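Local coordinates for tryptophane-5-halogenase (Microbispora sp. ATCC PTA-5024, PDB 5UAO), which probably uses a bound flavin-adenine dinucleotide to chlorinate tryptophan at carbon 5 of its indole within a lanthipeptide, on the way to the antibiotic NAI-107, at residues His175-Asn178 with Ala179-Val182; Leu185-Leu188 with Ala189-Gly193; His333-Ala336 with Trp337-Asn340; Arg398-Leu401 with Ser402-Arg406; Leu411-Pro414 with Phe415-Glu418. All coordinates share one frame; numbering follows the deposited sequence.

Contact 1 of 5, residues His175-Asn178 with Ala179-Val182; sequences HMDN and ARLV
Asp177 OD2 accepts a hydrogen bond from Arg180 N at 2.9 Å, on the lone pair that faces away from the other carboxylate oxygen. Its CG lies anti to the backbone N (chi1 -180°), which folds the carboxylate back over the first turn. Behind it, Leu181 N donates to Asp177 O and Val182 N to Asn178 O, the latter bond nearly straight at 172°. A water donates weakly to Asp177 OD1 and accepts from Ala179 N at 2.9 Å, giving that first-turn amide a partner. Asp177 is thus the N-cap of helix 178-191, a position that suits a short acidic side chain, whose charge is probably also favoured by the helix dipole. The Arg180 guanidinium is stacked on this cap rather than bonded to it: Asp177 CB sits over one face, 3.5 Å from Arg180 NH2, and the two flat groups are 22° from parallel. The N-H groups of Arg180 turn instead to Val97 O and Glu291. Replacing Asp177 by alanine is likely to leave Arg180 N without its capping acceptor and the guanidinium without the negative charge beside it. Away from the carboxylate the contact is apolar: Met176 CE touches Leu181 CD2 at 4.1 Å, and both side chains pack on Phe93 of helix 90-97. Asn178, whose side chain lies about 5 Å from the bound FAD, brings ND2 to 4.0 Å from Val182 CG2, with Thr39 of helix 39-51 touching both residues.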
loop_
_atom_site.group_PDB
_atom_site.type_symbol
_atom_site.label_atom_id
_atom_site.label_comp_id
_atom_site.label_asym_id
_atom_site.label_seq_id
_atom_site.Cartn_x
_atom_site.Cartn_y
_atom_site.Cartn_z
ATOM N N HIS A 175 20.456 -18.981 -7.910
ATOM C CA HIS A 175 21.734 -18.371 -8.344
ATOM C C HIS A 175 22.024 -18.884 -9.762
ATOM O O HIS A 175 21.883 -20.111 -10.060
ATOM C CB HIS A 175 22.902 -18.796 -7.457
ATOM C CG HIS A 175 22.763 -18.516 -6.004
ATOM N ND1 HIS A 175 22.802 -19.520 -5.058
ATOM C CD2 HIS A 175 22.724 -17.357 -5.300
ATOM C CE1 HIS A 175 22.700 -18.998 -3.849
ATOM N NE2 HIS A 175 22.686 -17.686 -3.971
ATOM N N MET A 176 22.403 -17.966 -10.648
ATOM C CA MET A 176 22.539 -18.233 -12.099
ATOM C C MET A 176 23.826 -17.607 -12.652
ATOM O O MET A 176 24.031 -16.379 -12.569
ATOM C CB MET A 176 21.344 -17.678 -12.878
ATOM C CG MET A 176 20.001 -18.176 -12.388
ATOM S SD MET A 176 18.624 -17.217 -13.033
ATOM C CE MET A 176 18.901 -15.660 -12.215
ATOM N N ASP A 177 24.693 -18.450 -13.184
ATOM C CA ASP A 177 25.835 -18.005 -13.938
ATOM C C ASP A 177 25.420 -17.076 -15.033
ATOM O O ASP A 177 24.592 -17.414 -15.878
ATOM C CB ASP A 177 26.555 -19.210 -14.548
ATOM C CG ASP A 177 27.759 -18.813 -15.336
ATOM O OD1 ASP A 177 28.786 -18.650 -14.658
ATOM O OD2 ASP A 177 27.686 -18.655 -16.597
ATOM N N ASN A 178 25.967 -15.866 -15.004
ATOM C CA ASN A 178 25.525 -14.859 -15.898
ATOM C C ASN A 178 25.756 -15.118 -17.360
ATOM O O ASN A 178 24.882 -14.820 -18.172
ATOM C CB ASN A 178 26.149 -13.501 -15.581
ATOM C CG ASN A 178 25.355 -12.422 -16.203
ATOM O OD1 ASN A 178 24.164 -12.229 -15.846
ATOM N ND2 ASN A 178 25.927 -11.770 -17.207
ATOM N N ALA A 179 26.924 -15.651 -17.700
ATOM C CA ALA A 179 27.191 -15.983 -19.088
ATOM C C ALA A 179 26.223 -17.085 -19.595
ATOM O O ALA A 179 25.644 -16.895 -20.665
ATOM C CB ALA A 179 28.666 -16.317 -19.325
ATOM N N ARG A 180 25.927 -18.123 -18.802
ATOM C CA ARG A 180 24.984 -19.140 -19.264
ATOM C C ARG A 180 23.615 -18.571 -19.366
ATOM O O ARG A 180 22.884 -18.954 -20.278
ATOM C CB ARG A 180 24.876 -20.400 -18.378
ATOM C CG ARG A 180 26.041 -21.372 -18.499
ATOM C CD ARG A 180 25.783 -22.688 -17.805
ATOM N NE ARG A 180 25.843 -22.606 -16.334
ATOM C CZ ARG A 180 26.958 -22.722 -15.585
ATOM N NH1 ARG A 180 28.154 -22.870 -16.135
ATOM N NH2 ARG A 180 26.892 -22.677 -14.268
ATOM N N LEU A 181 23.219 -17.704 -18.429
ATOM C CA LEU A 181 21.863 -17.152 -18.479
ATOM C C LEU A 181 21.611 -16.338 -19.703
ATOM O O LEU A 181 20.538 -16.468 -20.383
ATOM C CB LEU A 181 21.518 -16.307 -17.239
ATOM C CG LEU A 181 20.147 -15.630 -17.256
ATOM C CD1 LEU A 181 19.011 -16.643 -17.238
ATOM C CD2 LEU A 181 20.025 -14.666 -16.082
ATOM N N VAL A 182 22.530 -15.409 -19.941
ATOM C CA VAL A 182 22.447 -14.594 -21.136
ATOM C C VAL A 182 22.397 -15.377 -22.448
ATOM O O VAL A 182 21.649 -14.994 -23.343
ATOM C CB VAL A 182 23.493 -13.448 -21.174
ATOM C CG1 VAL A 182 23.320 -12.667 -22.473
ATOM C CG2 VAL A 182 23.208 -12.472 -20.040
HETATM O O HOH W 1 29.143 -15.524 -15.858
#

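Contact 2 of 5, residues Leu185-Leu188 with Ala189-Gly193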
loop_
_atom_site.group_PDB
_atom_site.type_symbol
_atom_site.label_atom_id
_atom_site.label_comp_id
_atom_site.label_asym_id
_atom_site.label_seq_id
_atom_site.Cartn_x
_atom_site.Cartn_y
_atom_site.Cartn_z
ATOM N N LEU A 185 18.877 -16.996 -22.684
ATOM C CA LEU A 185 17.901 -16.009 -23.055
ATOM C C LEU A 185 18.071 -15.539 -24.507
ATOM O O LEU A 185 17.102 -15.297 -25.218
ATOM C CB LEU A 185 17.969 -14.796 -22.116
ATOM C CG LEU A 185 17.688 -15.018 -20.632
ATOM C CD1 LEU A 185 17.927 -13.726 -19.851
ATOM C CD2 LEU A 185 16.309 -15.599 -20.416
ATOM N N THR A 186 19.306 -15.457 -24.951
ATOM C CA THR A 186 19.557 -15.014 -26.323
ATOM C C THR A 186 19.033 -16.039 -27.330
ATOM O O THR A 186 18.416 -15.711 -28.363
ATOM C CB THR A 186 21.058 -14.789 -26.522
ATOM O OG1 THR A 186 21.502 -13.734 -25.645
ATOM C CG2 THR A 186 21.389 -14.429 -28.015
ATOM N N GLU A 187 19.231 -17.288 -26.981
ATOM C CA GLU A 187 18.737 -18.397 -27.804
ATOM C C GLU A 187 17.227 -18.431 -27.821
ATOM O O GLU A 187 16.634 -18.645 -28.879
ATOM C CB GLU A 187 19.300 -19.757 -27.285
ATOM C CG GLU A 187 18.637 -21.017 -27.878
ATOM C CD GLU A 187 18.412 -22.152 -26.861
ATOM O OE1 GLU A 187 19.361 -22.936 -26.586
ATOM O OE2 GLU A 187 17.260 -22.285 -26.363
ATOM N N LEU A 188 16.600 -18.240 -26.659
ATOM C CA LEU A 188 15.162 -18.252 -26.568
ATOM C C LEU A 188 14.572 -17.148 -27.365
ATOM O O LEU A 188 13.627 -17.365 -28.054
ATOM C CB LEU A 188 14.645 -18.132 -25.126
ATOM C CG LEU A 188 14.316 -19.360 -24.329
ATOM C CD1 LEU A 188 13.653 -18.985 -22.999
ATOM C CD2 LEU A 188 13.367 -20.235 -25.123
ATOM N N ALA A 189 15.136 -15.941 -27.286
ATOM C CA ALA A 189 14.603 -14.812 -28.030
ATOM C C ALA A 189 14.611 -15.081 -29.565
ATOM O O ALA A 189 13.627 -14.788 -30.258
ATOM C CB ALA A 189 15.429 -13.561 -27.712
ATOM N N ALA A 190 15.695 -15.695 -30.049
ATOM C CA ALA A 190 15.808 -16.004 -31.485
ATOM C C ALA A 190 14.788 -17.060 -31.881
ATOM O O ALA A 190 14.132 -16.938 -32.893
ATOM C CB ALA A 190 17.201 -16.497 -31.801
ATOM N N ARG A 191 14.634 -18.069 -31.049
ATOM C CA ARG A 191 13.700 -19.119 -31.315
ATOM C C ARG A 191 12.281 -18.577 -31.316
ATOM O O ARG A 191 11.443 -19.066 -32.014
ATOM C CB ARG A 191 13.814 -20.130 -30.214
ATOM C CG ARG A 191 12.978 -21.348 -30.397
ATOM C CD ARG A 191 13.587 -22.465 -29.538
ATOM N NE ARG A 191 12.927 -22.580 -28.260
ATOM C CZ ARG A 191 13.463 -23.100 -27.156
ATOM N NH1 ARG A 191 14.715 -23.526 -27.126
ATOM N NH2 ARG A 191 12.714 -23.165 -26.065
ATOM N N ARG A 192 12.000 -17.580 -30.508
ATOM C CA ARG A 192 10.678 -17.018 -30.463
ATOM C C ARG A 192 10.404 -15.836 -31.366
ATOM O O ARG A 192 9.336 -15.254 -31.266
ATOM C CB ARG A 192 10.374 -16.647 -29.037
ATOM C CG ARG A 192 10.298 -17.876 -28.169
ATOM C CD ARG A 192 10.024 -17.471 -26.762
ATOM N NE ARG A 192 9.975 -18.576 -25.814
ATOM C CZ ARG A 192 9.616 -18.417 -24.544
ATOM N NH1 ARG A 192 9.311 -17.201 -24.074
ATOM N NH2 ARG A 192 9.597 -19.451 -23.733
ATOM N N GLY A 193 11.303 -15.505 -32.272
ATOM C CA GLY A 193 11.000 -14.488 -33.307
ATOM C C GLY A 193 11.385 -13.045 -32.949
ATOM O O GLY A 193 11.013 -12.087 -33.635
#
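Glu187 through Arg192 carry helix 178-191 to its end, where a Schellman motif closes it: Gly193 N bonds to Ala190 O and Val194 N to Ala189 O. Gly193 has the positive phi (92°) of the C-prime residue; a side chain in this conformation would collide with the carbonyl oxygen of Arg192, which is why glycine suits the position. Ahead of the motif the backbone bonds are regular, from Ala189 N to Leu185 O at 2.9 Å through to Arg192 N with Leu188 O. Ala189 packs on Val194 just past the helix end.

Among the charged groups, Glu187 OE2 and Arg191 NH1 form a salt bridge of 2.9 Å. The two side chains run alongside each other one turn apart, their flat ends inclined by 33°. Both have CG anti to the backbone N (Arg191 chi1 -175°), and the Arg191 chain then bends at chi3 to bring NH1 back toward the acid. Its NH2 goes on to a second acid, Glu92. Arg192 instead stretches out to the carbonyl of Leu86.

The apolar contacts centre on Leu188, which meets both arginines. CD1 stands over one face of the Arg192 guanidinium, while CD2 lies over a face of the Arg191 guanidinium, modelled only 3.1 Å from Arg191 NH2, closer than a comfortable contact and so doubtful in detail.

Contact 3 of 5, residues His333-Ala336 with Trp337-Asn340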
loop_
_atom_site.group_PDB
_atom_site.type_symbol
_atom_site.label_atom_id
_atom_site.label_comp_id
_atom_site.label_asym_id
_atom_site.label_seq_id
_atom_site.Cartn_x
_atom_site.Cartn_y
_atom_site.Cartn_z
ATOM N N HIS A 333 16.933 7.521 -11.714
ATOM C CA HIS A 333 16.476 8.684 -12.440
ATOM C C HIS A 333 15.101 9.127 -11.956
ATOM O O HIS A 333 14.403 8.384 -11.270
ATOM C CB HIS A 333 16.493 8.419 -13.900
ATOM C CG HIS A 333 17.874 8.272 -14.440
ATOM N ND1 HIS A 333 18.596 7.104 -14.330
ATOM C CD2 HIS A 333 18.677 9.161 -15.046
ATOM C CE1 HIS A 333 19.781 7.271 -14.884
ATOM N NE2 HIS A 333 19.856 8.518 -15.316
ATOM N N ARG A 334 14.766 10.384 -12.246
ATOM C CA ARG A 334 13.521 10.983 -11.787
ATOM C C ARG A 334 12.369 10.212 -12.351
ATOM O O ARG A 334 11.390 9.979 -11.664
ATOM C CB ARG A 334 13.445 12.456 -12.211
ATOM C CG ARG A 334 12.471 13.352 -11.453
ATOM C CD ARG A 334 12.574 14.783 -11.961
ATOM N NE ARG A 334 12.512 14.847 -13.456
ATOM C CZ ARG A 334 12.887 15.915 -14.204
ATOM N NH1 ARG A 334 13.327 17.038 -13.629
ATOM N NH2 ARG A 334 12.786 15.886 -15.536
ATOM N N GLU A 335 12.507 9.765 -13.600
ATOM C CA GLU A 335 11.431 9.073 -14.262
ATOM C C GLU A 335 12.024 7.913 -15.025
ATOM O O GLU A 335 13.186 7.978 -15.475
ATOM C CB GLU A 335 10.758 10.038 -15.262
ATOM C CG GLU A 335 10.389 11.427 -14.713
ATOM C CD GLU A 335 9.583 12.231 -15.719
ATOM O OE1 GLU A 335 10.205 12.729 -16.662
ATOM O OE2 GLU A 335 8.322 12.286 -15.594
ATOM N N ALA A 336 11.230 6.880 -15.205
ATOM C CA ALA A 336 11.597 5.757 -16.047
ATOM C C ALA A 336 11.003 5.791 -17.446
ATOM O O ALA A 336 11.533 5.150 -18.386
ATOM C CB ALA A 336 11.192 4.444 -15.360
ATOM N N TRP A 337 9.838 6.440 -17.575
ATOM C CA TRP A 337 9.100 6.450 -18.813
ATOM C C TRP A 337 8.811 7.894 -19.176
ATOM O O TRP A 337 8.219 8.651 -18.379
ATOM C CB TRP A 337 7.806 5.704 -18.646
ATOM C CG TRP A 337 6.965 5.461 -19.842
ATOM C CD1 TRP A 337 6.951 6.158 -21.040
ATOM C CD2 TRP A 337 5.944 4.476 -19.951
ATOM N NE1 TRP A 337 6.065 5.621 -21.879
ATOM C CE2 TRP A 337 5.394 4.601 -21.255
ATOM C CE3 TRP A 337 5.460 3.460 -19.088
ATOM C CZ2 TRP A 337 4.379 3.763 -21.730
ATOM C CZ3 TRP A 337 4.420 2.587 -19.543
ATOM C CH2 TRP A 337 3.899 2.749 -20.878
ATOM N N ARG A 338 9.179 8.243 -20.396
ATOM C CA ARG A 338 8.804 9.511 -20.961
ATOM C C ARG A 338 8.533 9.397 -22.467
ATOM O O ARG A 338 9.384 8.979 -23.260
ATOM C CB ARG A 338 9.881 10.520 -20.711
ATOM C CG ARG A 338 9.423 11.929 -21.052
ATOM C CD ARG A 338 10.331 12.905 -20.372
ATOM N NE ARG A 338 9.839 14.258 -20.502
ATOM C CZ ARG A 338 9.528 15.034 -19.485
ATOM N NH1 ARG A 338 9.688 14.622 -18.233
ATOM N NH2 ARG A 338 9.073 16.253 -19.729
ATOM N N GLY A 339 7.341 9.793 -22.861
ATOM C CA GLY A 339 6.892 9.683 -24.261
ATOM C C GLY A 339 7.006 8.249 -24.733
ATOM O O GLY A 339 6.410 7.353 -24.178
ATOM N N ASN A 340 7.808 8.033 -25.778
ATOM C CA ASN A 340 7.928 6.729 -26.386
ATOM C C ASN A 340 9.202 6.011 -25.973
ATOM O O ASN A 340 9.696 5.151 -26.706
ATOM C CB ASN A 340 7.815 6.859 -27.938
ATOM C CG ASN A 340 8.958 7.617 -28.591
ATOM O OD1 ASN A 340 9.691 8.369 -27.991
ATOM N ND2 ASN A 340 9.104 7.407 -29.885
#
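In the loop that takes the chain from strand 331-333 into strand 337-338, Glu335 and Arg338 are joined by a salt bridge. Arg338 NH1 donates to Glu335 OE1 at 2.5 Å, a length short enough to be taken with caution. The oxygen lies in the guanidinium plane at its edge and is met on its syn side, but the N-H is bent away from it, at 135°. The carboxylate and guanidinium planes are turned 66° apart, and the contact is made through NH1 alone rather than as a flat two-pronged pair. Arg338 is extended from CG to NE and reaches a second acid, Asp210, through NE. Arg334 NH2 also stands near, 4.3 Å from Arg338 NH1; the acids close by probably temper the like charges. Strand 337-338 is an edge strand of the mixed eight-stranded sheet, running antiparallel to 341-343, and the chain turns back between the two strands at Gly339 and Asn340. Gly339 has a positive phi (56°), readily adopted by a residue without a side chain. Trp337 braces this turn: NE1 donates to Gly339 O at 2.9 Å, with the oxygen in the indole plane. The rest of its ring meets Phe227 and the helix 383-406 residues Ser383 and Ala386. On the same helix, Asn387 OD1 accepts from both Ala336 N and Trp337 N, while the small Ala336 side chain fits against Leu390.

Contact 4 of 5, residues Arg398-Leu401 with Ser402-Arg406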
loop_
_atom_site.group_PDB
_atom_site.type_symbol
_atom_site.label_atom_id
_atom_site.label_comp_id
_atom_site.label_asym_id
_atom_site.label_seq_id
_atom_site.Cartn_x
_atom_site.Cartn_y
_atom_site.Cartn_z
ATOM N N ARG A 398 16.118 1.503 -1.124
ATOM C CA ARG A 398 17.247 2.303 -0.698
ATOM C C ARG A 398 17.318 2.392 0.833
ATOM O O ARG A 398 18.366 2.170 1.434
ATOM C CB ARG A 398 17.207 3.696 -1.372
ATOM C CG ARG A 398 18.239 4.668 -0.852
ATOM C CD ARG A 398 17.628 5.691 0.038
ATOM N NE ARG A 398 18.582 6.724 0.446
ATOM C CZ ARG A 398 18.698 7.943 -0.080
ATOM N NH1 ARG A 398 17.876 8.391 -1.001
ATOM N NH2 ARG A 398 19.631 8.772 0.405
ATOM N N TRP A 399 16.223 2.785 1.441
ATOM C CA TRP A 399 16.160 2.913 2.888
ATOM C C TRP A 399 16.343 1.593 3.596
ATOM O O TRP A 399 16.996 1.545 4.599
ATOM C CB TRP A 399 14.872 3.579 3.362
ATOM C CG TRP A 399 14.719 4.938 2.814
ATOM C CD1 TRP A 399 13.748 5.347 1.970
ATOM C CD2 TRP A 399 15.605 6.050 2.983
ATOM N NE1 TRP A 399 13.928 6.662 1.648
ATOM C CE2 TRP A 399 15.101 7.102 2.186
ATOM C CE3 TRP A 399 16.807 6.239 3.680
ATOM C CZ2 TRP A 399 15.697 8.364 2.123
ATOM C CZ3 TRP A 399 17.417 7.470 3.600
ATOM C CH2 TRP A 399 16.843 8.537 2.827
ATOM N N PHE A 400 15.868 0.492 3.029
ATOM C CA PHE A 400 16.179 -0.816 3.627
ATOM C C PHE A 400 17.675 -1.140 3.577
ATOM O O PHE A 400 18.231 -1.632 4.546
ATOM C CB PHE A 400 15.364 -1.893 2.850
ATOM C CG PHE A 400 15.608 -3.321 3.292
ATOM C CD1 PHE A 400 15.658 -3.661 4.633
ATOM C CD2 PHE A 400 15.704 -4.336 2.356
ATOM C CE1 PHE A 400 15.812 -4.983 5.036
ATOM C CE2 PHE A 400 15.862 -5.662 2.738
ATOM C CZ PHE A 400 15.905 -5.981 4.075
ATOM N N LEU A 401 18.333 -0.908 2.448
ATOM C CA LEU A 401 19.753 -1.105 2.388
ATOM C C LEU A 401 20.478 -0.183 3.366
ATOM O O LEU A 401 21.531 -0.575 3.905
ATOM C CB LEU A 401 20.339 -0.885 0.997
ATOM C CG LEU A 401 19.860 -1.922 -0.046
ATOM C CD1 LEU A 401 20.472 -1.619 -1.411
ATOM C CD2 LEU A 401 20.332 -3.277 0.378
ATOM N N SER A 402 19.972 1.043 3.530
ATOM C CA SER A 402 20.641 2.016 4.433
ATOM C C SER A 402 20.846 1.428 5.862
ATOM O O SER A 402 21.860 1.672 6.494
ATOM C CB SER A 402 19.843 3.351 4.493
ATOM O OG SER A 402 18.716 3.408 5.404
ATOM N N ILE A 403 19.886 0.660 6.358
ATOM C CA ILE A 403 20.005 0.102 7.706
ATOM C C ILE A 403 20.955 -1.079 7.761
ATOM O O ILE A 403 21.295 -1.484 8.866
ATOM C CB ILE A 403 18.637 -0.208 8.358
ATOM C CG1 ILE A 403 17.910 -1.336 7.634
ATOM C CG2 ILE A 403 17.793 1.012 8.343
ATOM C CD1 ILE A 403 17.340 -2.346 8.536
ATOM N N HIS A 404 21.354 -1.670 6.609
ATOM C CA HIS A 404 22.415 -2.702 6.613
ATOM C C HIS A 404 23.766 -2.046 6.944
ATOM O O HIS A 404 24.680 -2.679 7.487
ATOM C CB HIS A 404 22.582 -3.385 5.277
ATOM C CG HIS A 404 21.391 -4.174 4.806
ATOM N ND1 HIS A 404 20.129 -3.652 4.693
ATOM C CD2 HIS A 404 21.297 -5.447 4.371
ATOM C CE1 HIS A 404 19.301 -4.566 4.203
ATOM N NE2 HIS A 404 19.997 -5.655 3.969
ATOM N N TYR A 405 23.912 -0.761 6.587
ATOM C CA TYR A 405 25.144 -0.032 6.798
ATOM C C TYR A 405 25.248 0.691 8.116
ATOM O O TYR A 405 26.269 0.571 8.804
ATOM C CB TYR A 405 25.420 0.966 5.646
ATOM C CG TYR A 405 26.095 0.308 4.449
ATOM C CD1 TYR A 405 27.461 0.073 4.446
ATOM C CD2 TYR A 405 25.334 -0.152 3.361
ATOM C CE1 TYR A 405 28.054 -0.541 3.394
ATOM C CE2 TYR A 405 25.915 -0.749 2.296
ATOM C CZ TYR A 405 27.276 -0.947 2.336
ATOM O OH TYR A 405 27.861 -1.545 1.333
ATOM N N ARG A 406 24.180 1.388 8.513
ATOM C CA ARG A 406 24.181 2.233 9.708
ATOM C C ARG A 406 24.457 1.423 10.973
ATOM O O ARG A 406 25.006 1.971 11.942
ATOM C CB ARG A 406 22.798 2.867 9.847
ATOM C CG ARG A 406 22.630 3.824 11.012
ATOM C CD ARG A 406 23.308 5.117 10.681
ATOM N NE ARG A 406 23.503 5.940 11.851
ATOM C CZ ARG A 406 23.433 7.278 11.848
ATOM N NH1 ARG A 406 23.133 7.958 10.749
ATOM N NH2 ARG A 406 23.634 7.948 12.959
#
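His404 CB lies 3.3 Å from Leu401 O, the carbonyl that also accepts from His404 N. From there CG stands anti to the carbonyl carbon (chi1 -64°), which lays the imidazole back along the preceding turn. ND1 donates to Phe400 O at 2.8 Å, a bond close to the ring plane though bent at the hydrogen, so the backbone carbonyl one turn earlier fixes the ring's rotation. CE1 lies over the centre of the Phe400 ring, 3.6 Å from Phe400 CE1. The pair is T-shaped, the imidazole edge directed at the phenyl face, with planes at 75° and centroids 4.7 Å apart. Over one face of the imidazole Leu401 CD2 makes a CH-pi contact, 4.3 Å from the ring centroid. NE2, at the far tip, is hydrogen-bonded to Glu355. A histidine suits the place because one small ring supplies a donor for the carbonyl, an edge for Phe400 and a second polar nitrogen. With alanine at this position, Phe400 O would probably lose its side-chain donor, the phenyl ring the imidazole edge at one face, and Glu355 its partner. The helix itself is slack here: Ile403 N makes weak bonds to Trp399 O and Phe400 O, both 3.4 Å or longer. Ser402 OG strengthens the turn by donating to Trp399 O at 2.7 Å, on a lone pair in the carbonyl plane. All this lies near the end of helix 383-406, where Phe400, Ile403 and His404 pack on Val465, Leu468 and Leu469 of helix 461-471, and Phe400 also meets Tyr460.

Contact 5 of 5, residues Leu411-Pro414 with Phe415-Glu418; sequences LDTP and FWKE
Thr413 O receives Lys417 N in a nearly straight bond of 2.9 Å, and Glu418 N follows to Pro414 O, so helix 414-422 starts cleanly right after Thr413. Thr413 is the N-cap. Its OG1 sits between the backbone N and the carbonyl carbon (chi1 64°) and so faces the first turn, where it accepts from Trp416 N in a weak capping bond of 3.4 Å. The hydroxyl is also bonded to Asn280 O, its stronger partner. Pro414 suits the next position, since a first-turn residue needs no amide hydrogen and the pyrrolidine ring holds phi near the helical value. The Trp416 side chain runs beside that of Thr413 in the same direction, bringing OG1 to the indole edge, close to the ring plane. Leu411 CB rests 4.1 Å from Trp416 CD1 and reaches the ring obliquely. Phe415 CE2 covers the centre of one indole face, and Trp416 NE1 is hydrogen-bonded to Met279 O. Further out, Lys417 bends at chi4 (46°) so that NZ turns back over the loop. It donates to Asp412 O at 3.1 Å from above the carbonyl plane, and Asp412 OD1 lies 3.8 Å from NZ, a long salt bridge. Lys417 also touches a crystal neighbour, which may influence its pose. The chemistry divides the helix start in two: a buried indole fixed by its N-H and by the packing around it, and an exposed lysine held loosely, so the charged pair probably adds less to the cap than the threonine does.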
loop_
_atom_site.group_PDB
_atom_site.type_symbol
_atom_site.label_atom_id
_atom_site.label_comp_id
_atom_site.label_asym_id
_atom_site.label_seq_id
_atom_site.Cartn_x
_atom_site.Cartn_y
_atom_site.Cartn_z
ATOM N N LEU A 411 33.138 -4.340 12.480
ATOM C CA LEU A 411 34.550 -3.967 12.295
ATOM C C LEU A 411 34.824 -2.527 12.737
ATOM O O LEU A 411 33.932 -1.693 12.694
ATOM C CB LEU A 411 35.005 -4.177 10.848
ATOM C CG LEU A 411 34.957 -5.608 10.325
ATOM C CD1 LEU A 411 35.543 -5.636 8.897
ATOM C CD2 LEU A 411 35.681 -6.579 11.225
ATOM N N ASP A 412 36.039 -2.246 13.184
ATOM C CA ASP A 412 36.388 -0.869 13.660
ATOM C C ASP A 412 37.282 -0.054 12.677
ATOM O O ASP A 412 38.072 0.806 13.073
ATOM C CB ASP A 412 36.975 -0.922 15.095
ATOM C CG ASP A 412 35.884 -1.169 16.196
ATOM O OD1 ASP A 412 34.662 -1.000 15.941
ATOM O OD2 ASP A 412 36.241 -1.538 17.344
ATOM N N THR A 413 37.059 -0.234 11.400
ATOM C CA THR A 413 37.853 0.397 10.346
ATOM C C THR A 413 37.266 1.790 10.040
ATOM O O THR A 413 36.123 2.064 10.369
ATOM C CB THR A 413 37.817 -0.439 9.049
ATOM O OG1 THR A 413 36.462 -0.479 8.565
ATOM C CG2 THR A 413 38.373 -1.873 9.272
ATOM N N PRO A 414 38.058 2.676 9.409
ATOM C CA PRO A 414 37.548 4.040 9.160
ATOM C C PRO A 414 36.283 4.000 8.268
ATOM O O PRO A 414 35.332 4.727 8.558
ATOM C CB PRO A 414 38.729 4.764 8.489
ATOM C CG PRO A 414 39.956 3.968 8.850
ATOM C CD PRO A 414 39.462 2.520 8.978
ATOM N N PHE A 415 36.236 3.122 7.251
ATOM C CA PHE A 415 34.972 2.940 6.476
ATOM C C PHE A 415 33.785 2.631 7.383
ATOM O O PHE A 415 32.722 3.268 7.239
ATOM C CB PHE A 415 35.091 1.900 5.373
ATOM C CG PHE A 415 33.798 1.647 4.677
ATOM C CD1 PHE A 415 33.409 2.448 3.625
ATOM C CD2 PHE A 415 32.919 0.673 5.120
ATOM C CE1 PHE A 415 32.176 2.263 3.017
ATOM C CE2 PHE A 415 31.709 0.435 4.464
ATOM C CZ PHE A 415 31.334 1.249 3.411
ATOM N N TRP A 416 33.921 1.717 8.351
ATOM C CA TRP A 416 32.801 1.270 9.112
ATOM C C TRP A 416 32.428 2.224 10.211
ATOM O O TRP A 416 31.247 2.425 10.506
ATOM C CB TRP A 416 32.953 -0.175 9.609
ATOM C CG TRP A 416 32.591 -1.182 8.470
ATOM C CD1 TRP A 416 33.441 -1.942 7.772
ATOM C CD2 TRP A 416 31.283 -1.414 7.897
ATOM N NE1 TRP A 416 32.781 -2.646 6.801
ATOM C CE2 TRP A 416 31.449 -2.321 6.849
ATOM C CE3 TRP A 416 30.005 -0.907 8.147
ATOM C CZ2 TRP A 416 30.384 -2.734 6.035
ATOM C CZ3 TRP A 416 28.926 -1.333 7.354
ATOM C CH2 TRP A 416 29.146 -2.259 6.308
ATOM N N LYS A 417 33.408 2.891 10.772
ATOM C CA LYS A 417 33.101 4.017 11.644
ATOM C C LYS A 417 32.293 5.103 10.928
ATOM O O LYS A 417 31.263 5.592 11.455
ATOM C CB LYS A 417 34.407 4.589 12.223
ATOM C CG LYS A 417 35.073 3.648 13.238
ATOM C CD LYS A 417 36.383 4.244 13.780
ATOM C CE LYS A 417 36.708 3.755 15.196
ATOM N NZ LYS A 417 36.535 2.268 15.371
ATOM N N GLU A 418 32.720 5.463 9.728
ATOM C CA GLU A 418 32.002 6.458 8.931
ATOM C C GLU A 418 30.593 5.989 8.590
ATOM O O GLU A 418 29.657 6.748 8.696
ATOM C CB GLU A 418 32.746 6.737 7.648
ATOM C CG GLU A 418 32.097 7.714 6.684
ATOM C CD GLU A 418 32.323 9.172 7.077
ATOM O OE1 GLU A 418 32.723 9.412 8.234
ATOM O OE2 GLU A 418 32.100 10.067 6.219
#

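The five contacts follow one another along the chain, all within its tryptophan halogenase part. Contacts 1 and 2 are the start and end of one helix, 178-191, with centres 15 Å apart; the first lies closer to FAD. Contact 3 includes an edge strand of the eight-stranded sheet, about 27 Å from contact 2 between centres, and packs on helix 383-406, near whose other end contact 4 lies. Contacts 4 and 5 touch: Tyr405 CD1 meets Trp416 CH2 at 3.4 Å, joining helices 383-406 and 414-422. Contacts 1 and 2 lie across the chain's centre from contact 4, 28 and 38 Å away between centres, so helix 178-191 and the C-terminal part of helix 383-406 are on opposite sides of the molecule.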